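Local coordinates for N-deoxyribosyltransferase (Bacillus psychrosaccharolyticus, PDB 6EVS), which catalyses the transfer of 2-deoxyribose between nucleobases, probably exchanging the base of a 2'-deoxyribonucleoside for a free purine or pyrimidine, at residues A2-N12 and A22-P36. Numbering follows the deposited sequence.
Sequences AKIYLASPFFN and AEQVLRDLGHTVFSP
Ile4 and Leu6 point from strand 3-7 onto the last turns of helix 13-28, which leads through a turn into the parallel neighbour strand 32-34: the first beta-alpha-beta unit of the flavodoxin-like alpha/beta fold of nucleoside 2-deoxyribosyltransferases. Four backbone bonds zip the strands together, from Thr32 N to Ala2 O at one end to Leu6 N to Phe34 O (3.0 Å) at the other. On the helix side, Ile4 lies roughly perpendicular to Leu26. Its CG1 branch, anti to the carbonyl carbon (chi1 -62°), carries CD1 over one face of the His31 ring, 4.2 Å from the centroid, a CH-pi contact. Ala2, the first residue in the model, donates a hydrogen bond from N to His31 ND1 at 3.0 Å, in the ring plane. Leu6 spreads its methyls, CD1 on Ala22 CB and CD2 on Glu23 CG (3.7 Å), while its CB rests on Val33 CG1. On the opposite face of the sheet, Tyr5 and Phe34 run alongside each other in one direction, their planes 21° apart but so displaced that little of one ring covers the other; CE1 of Tyr5 meets CD2 of Phe34 at 3.4 Å. The Tyr5 hydroxyl is hydrogen-bonded to OE2 of Glu85, and Pro36 CG packs against that same OH at 3.5 Å.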
loop_
_atom_site.group_PDB
_atom_site.type_symbol
_atom_site.label_atom_id
_atom_site.label_comp_id
_atom_site.label_asym_id
_atom_site.label_seq_id
_atom_site.Cartn_x
_atom_site.Cartn_y
_atom_site.Cartn_z
ATOM N N ALA A 2 -22.018 -7.475 -0.476
ATOM C CA ALA A 2 -20.604 -7.208 -0.694
ATOM C C ALA A 2 -20.180 -7.656 -2.096
ATOM O O ALA A 2 -20.803 -8.555 -2.673
ATOM C CB ALA A 2 -19.760 -7.920 0.358
ATOM N N LYS A 3 -19.132 -7.026 -2.633
ATOM C CA LYS A 3 -18.464 -7.525 -3.826
ATOM C C LYS A 3 -17.440 -8.575 -3.408
ATOM O O LYS A 3 -16.645 -8.348 -2.484
ATOM C CB LYS A 3 -17.780 -6.388 -4.593
ATOM C CG LYS A 3 -18.680 -5.186 -4.870
ATOM C CD LYS A 3 -17.922 -4.081 -5.620
ATOM C CE LYS A 3 -17.385 -2.999 -4.694
ATOM N NZ LYS A 3 -16.483 -2.027 -5.413
ATOM N N ILE A 4 -17.465 -9.730 -4.071
ATOM C CA ILE A 4 -16.659 -10.869 -3.650
ATOM C C ILE A 4 -15.865 -11.391 -4.835
ATOM O O ILE A 4 -16.434 -11.642 -5.904
ATOM C CB ILE A 4 -17.528 -11.991 -3.058
ATOM C CG1 ILE A 4 -18.259 -11.505 -1.789
ATOM C CG2 ILE A 4 -16.660 -13.227 -2.789
ATOM C CD1 ILE A 4 -19.138 -12.614 -1.137
ATOM N N TYR A 5 -14.553 -11.551 -4.648
ATOM C CA TYR A 5 -13.727 -12.241 -5.630
ATOM C C TYR A 5 -13.642 -13.713 -5.263
ATOM O O TYR A 5 -13.149 -14.043 -4.179
ATOM C CB TYR A 5 -12.325 -11.637 -5.668
ATOM C CG TYR A 5 -11.444 -12.196 -6.771
ATOM C CD1 TYR A 5 -11.386 -11.575 -8.029
ATOM C CD2 TYR A 5 -10.670 -13.341 -6.569
ATOM C CE1 TYR A 5 -10.576 -12.100 -9.062
ATOM C CE2 TYR A 5 -9.865 -13.855 -7.577
ATOM C CZ TYR A 5 -9.827 -13.243 -8.821
ATOM O OH TYR A 5 -8.995 -13.761 -9.791
ATOM N N LEU A 6 -14.051 -14.599 -6.179
ATOM C CA LEU A 6 -14.073 -16.041 -5.872
ATOM C C LEU A 6 -12.753 -16.640 -6.342
ATOM O O LEU A 6 -12.552 -16.862 -7.543
ATOM C CB LEU A 6 -15.275 -16.699 -6.530
ATOM C CG LEU A 6 -15.435 -18.205 -6.369
ATOM C CD1 LEU A 6 -15.417 -18.564 -4.880
ATOM C CD2 LEU A 6 -16.732 -18.621 -7.031
ATOM N N ALA A 7 -11.826 -16.868 -5.408
ATOM C CA ALA A 7 -10.519 -17.445 -5.725
ATOM C C ALA A 7 -10.579 -18.973 -5.603
ATOM O O ALA A 7 -10.655 -19.516 -4.496
ATOM C CB ALA A 7 -9.427 -16.893 -4.810
ATOM N N SER A 8 -10.452 -19.669 -6.734
ATOM C CA SER A 8 -10.486 -21.130 -6.724
ATOM C C SER A 8 -9.982 -21.659 -8.059
ATOM O O SER A 8 -10.179 -21.002 -9.087
ATOM C CB SER A 8 -11.903 -21.658 -6.478
ATOM O OG SER A 8 -11.959 -23.086 -6.726
ATOM N N PRO A 9 -9.358 -22.836 -8.102
ATOM C CA PRO A 9 -9.143 -23.492 -9.392
ATOM C C PRO A 9 -10.481 -23.887 -9.998
ATOM O O PRO A 9 -11.503 -23.949 -9.314
ATOM C CB PRO A 9 -8.299 -24.726 -9.038
ATOM C CG PRO A 9 -8.649 -25.030 -7.604
ATOM C CD PRO A 9 -8.857 -23.644 -6.976
ATOM N N PHE A 10 -10.468 -24.159 -11.310
ATOM C CA PHE A 10 -11.692 -24.543 -12.015
ATOM C C PHE A 10 -11.333 -25.407 -13.213
ATOM O O PHE A 10 -11.876 -25.242 -14.310
ATOM C CB PHE A 10 -12.521 -23.324 -12.438
ATOM C CG PHE A 10 -11.727 -22.234 -13.112
ATOM C CD1 PHE A 10 -11.655 -22.165 -14.498
ATOM C CD2 PHE A 10 -11.073 -21.269 -12.362
ATOM C CE1 PHE A 10 -10.937 -21.163 -15.129
ATOM C CE2 PHE A 10 -10.357 -20.255 -12.976
ATOM C CZ PHE A 10 -10.284 -20.201 -14.368
ATOM N N PHE A 11 -10.426 -26.359 -13.005
ATOM C CA PHE A 11 -9.752 -27.030 -14.104
ATOM C C PHE A 11 -10.159 -28.481 -14.277
ATOM O O PHE A 11 -9.801 -29.075 -15.298
ATOM C CB PHE A 11 -8.229 -26.945 -13.921
ATOM C CG PHE A 11 -7.755 -25.575 -13.534
ATOM C CD1 PHE A 11 -8.286 -24.457 -14.157
ATOM C CD2 PHE A 11 -6.826 -25.402 -12.525
ATOM C CE1 PHE A 11 -7.881 -23.175 -13.786
ATOM C CE2 PHE A 11 -6.412 -24.127 -12.163
ATOM C CZ PHE A 11 -6.944 -23.018 -12.792
ATOM N N ASN A 12 -10.877 -29.067 -13.316
ATOM C CA ASN A 12 -11.438 -30.405 -13.488
ATOM C C ASN A 12 -12.842 -30.397 -12.895
ATOM O O ASN A 12 -13.287 -29.406 -12.312
ATOM C CB ASN A 12 -10.538 -31.489 -12.864
ATOM C CG ASN A 12 -10.396 -31.341 -11.344
ATOM O OD1 ASN A 12 -11.382 -31.177 -10.630
ATOM N ND2 ASN A 12 -9.165 -31.404 -10.853
ATOM N N ALA A 22 -20.287 -22.407 -4.804
ATOM C CA ALA A 22 -19.913 -21.122 -4.216
ATOM C C ALA A 22 -20.615 -19.971 -4.925
ATOM O O ALA A 22 -21.134 -19.053 -4.275
ATOM C CB ALA A 22 -18.397 -20.926 -4.265
ATOM N N GLU A 23 -20.609 -19.989 -6.263
ATOM C CA GLU A 23 -21.311 -18.959 -7.027
ATOM C C GLU A 23 -22.780 -18.901 -6.624
ATOM O O GLU A 23 -23.310 -17.827 -6.305
ATOM C CB GLU A 23 -21.186 -19.227 -8.526
ATOM C CG GLU A 23 -19.781 -19.067 -9.112
ATOM C CD GLU A 23 -19.658 -19.755 -10.473
ATOM O OE1 GLU A 23 -20.608 -20.487 -10.847
ATOM O OE2 GLU A 23 -18.630 -19.558 -11.165
ATOM N N GLN A 24 -23.436 -20.063 -6.578
ATOM C CA GLN A 24 -24.859 -20.116 -6.260
ATOM C C GLN A 24 -25.130 -19.628 -4.842
ATOM O O GLN A 24 -26.066 -18.855 -4.609
ATOM C CB GLN A 24 -25.384 -21.546 -6.443
ATOM C CG GLN A 24 -26.671 -21.826 -5.671
ATOM C CD GLN A 24 -26.789 -23.268 -5.207
ATOM O OE1 GLN A 24 -26.911 -23.548 -4.011
ATOM N NE2 GLN A 24 -26.760 -24.195 -6.160
ATOM N N VAL A 25 -24.329 -20.075 -3.874
ATOM C CA VAL A 25 -24.588 -19.708 -2.484
ATOM C C VAL A 25 -24.377 -18.212 -2.282
ATOM O O VAL A 25 -25.228 -17.517 -1.707
ATOM C CB VAL A 25 -23.705 -20.535 -1.534
ATOM C CG1 VAL A 25 -23.686 -19.906 -0.135
ATOM C CG2 VAL A 25 -24.210 -21.979 -1.464
ATOM N N LEU A 26 -23.239 -17.694 -2.752
ATOM C CA LEU A 26 -22.918 -16.296 -2.484
ATOM C C LEU A 26 -23.839 -15.360 -3.252
ATOM O O LEU A 26 -24.184 -14.286 -2.746
ATOM C CB LEU A 26 -21.453 -16.004 -2.822
ATOM C CG LEU A 26 -20.425 -16.793 -2.006
ATOM C CD1 LEU A 26 -19.014 -16.578 -2.515
ATOM C CD2 LEU A 26 -20.513 -16.433 -0.527
ATOM N N ARG A 27 -24.267 -15.758 -4.455
ATOM C CA ARG A 27 -25.148 -14.902 -5.247
ATOM C C ARG A 27 -26.580 -14.944 -4.727
ATOM O O ARG A 27 -27.288 -13.931 -4.772
ATOM C CB ARG A 27 -25.092 -15.310 -6.722
ATOM C CG ARG A 27 -23.819 -14.842 -7.422
ATOM C CD ARG A 27 -23.821 -15.120 -8.943
ATOM N NE ARG A 27 -22.592 -14.595 -9.537
ATOM C CZ ARG A 27 -21.934 -15.148 -10.552
ATOM N NH1 ARG A 27 -22.387 -16.257 -11.113
ATOM N NH2 ARG A 27 -20.829 -14.573 -11.011
ATOM N N ASP A 28 -27.025 -16.100 -4.232
ATOM C CA ASP A 28 -28.349 -16.171 -3.628
ATOM C C ASP A 28 -28.426 -15.351 -2.351
ATOM O O ASP A 28 -29.525 -14.980 -1.924
ATOM C CB ASP A 28 -28.735 -17.621 -3.319
ATOM C CG ASP A 28 -28.980 -18.440 -4.576
ATOM O OD1 ASP A 28 -29.229 -17.841 -5.647
ATOM O OD2 ASP A 28 -28.934 -19.685 -4.482
ATOM N N LEU A 29 -27.290 -15.092 -1.713
ATOM C CA LEU A 29 -27.249 -14.203 -0.562
ATOM C C LEU A 29 -27.277 -12.731 -0.963
ATOM O O LEU A 29 -27.298 -11.866 -0.081
ATOM C CB LEU A 29 -26.004 -14.504 0.278
ATOM C CG LEU A 29 -26.029 -15.832 1.052
ATOM C CD1 LEU A 29 -24.632 -16.206 1.540
ATOM C CD2 LEU A 29 -27.021 -15.791 2.219
ATOM N N GLY A 30 -27.301 -12.427 -2.262
ATOM C CA GLY A 30 -27.361 -11.062 -2.744
ATOM C C GLY A 30 -26.025 -10.433 -3.076
ATOM O O GLY A 30 -25.992 -9.255 -3.461
ATOM N N HIS A 31 -24.927 -11.179 -2.963
ATOM C CA HIS A 31 -23.610 -10.609 -3.191
ATOM C C HIS A 31 -23.299 -10.546 -4.683
ATOM O O HIS A 31 -23.855 -11.293 -5.492
ATOM C CB HIS A 31 -22.545 -11.428 -2.460
ATOM C CG HIS A 31 -22.758 -11.493 -0.979
ATOM N ND1 HIS A 31 -22.641 -10.386 -0.158
ATOM C CD2 HIS A 31 -23.102 -12.527 -0.173
ATOM C CE1 HIS A 31 -22.895 -10.740 1.089
ATOM N NE2 HIS A 31 -23.177 -12.032 1.108
ATOM N N THR A 32 -22.393 -9.637 -5.039
ATOM C CA THR A 32 -21.913 -9.505 -6.410
ATOM C C THR A 32 -20.594 -10.257 -6.494
ATOM O O THR A 32 -19.609 -9.866 -5.867
ATOM C CB THR A 32 -21.749 -8.035 -6.810
ATOM O OG1 THR A 32 -23.010 -7.370 -6.700
ATOM C CG2 THR A 32 -21.264 -7.937 -8.249
ATOM N N VAL A 33 -20.578 -11.353 -7.245
ATOM C CA VAL A 33 -19.448 -12.270 -7.250
ATOM C C VAL A 33 -18.754 -12.199 -8.598
ATOM O O VAL A 33 -19.386 -12.427 -9.639
ATOM C CB VAL A 33 -19.899 -13.708 -6.958
ATOM C CG1 VAL A 33 -18.690 -14.632 -6.944
ATOM C CG2 VAL A 33 -20.667 -13.742 -5.646
ATOM N N PHE A 34 -17.447 -11.926 -8.585
ATOM C CA PHE A 34 -16.623 -12.104 -9.780
ATOM C C PHE A 34 -16.046 -13.513 -9.760
ATOM O O PHE A 34 -15.287 -13.861 -8.846
ATOM C CB PHE A 34 -15.489 -11.079 -9.859
ATOM C CG PHE A 34 -14.589 -11.260 -11.064
ATOM C CD1 PHE A 34 -14.920 -10.683 -12.281
ATOM C CD2 PHE A 34 -13.417 -12.006 -10.972
ATOM C CE1 PHE A 34 -14.082 -10.811 -13.401
ATOM C CE2 PHE A 34 -12.584 -12.175 -12.088
ATOM C CZ PHE A 34 -12.919 -11.564 -13.315
ATOM N N SER A 35 -16.392 -14.314 -10.768
ATOM C CA SER A 35 -15.952 -15.707 -10.821
ATOM C C SER A 35 -15.018 -15.880 -12.005
ATOM O O SER A 35 -15.466 -15.769 -13.152
ATOM C CB SER A 35 -17.138 -16.665 -10.933
ATOM O OG SER A 35 -16.682 -18.023 -10.868
ATOM N N PRO A 36 -13.724 -16.106 -11.777
ATOM C CA PRO A 36 -12.762 -16.082 -12.884
ATOM C C PRO A 36 -13.108 -17.003 -14.036
ATOM O O PRO A 36 -12.750 -16.684 -15.172
ATOM C CB PRO A 36 -11.452 -16.499 -12.210
ATOM C CG PRO A 36 -11.598 -15.915 -10.784
ATOM C CD PRO A 36 -13.059 -16.163 -10.460
#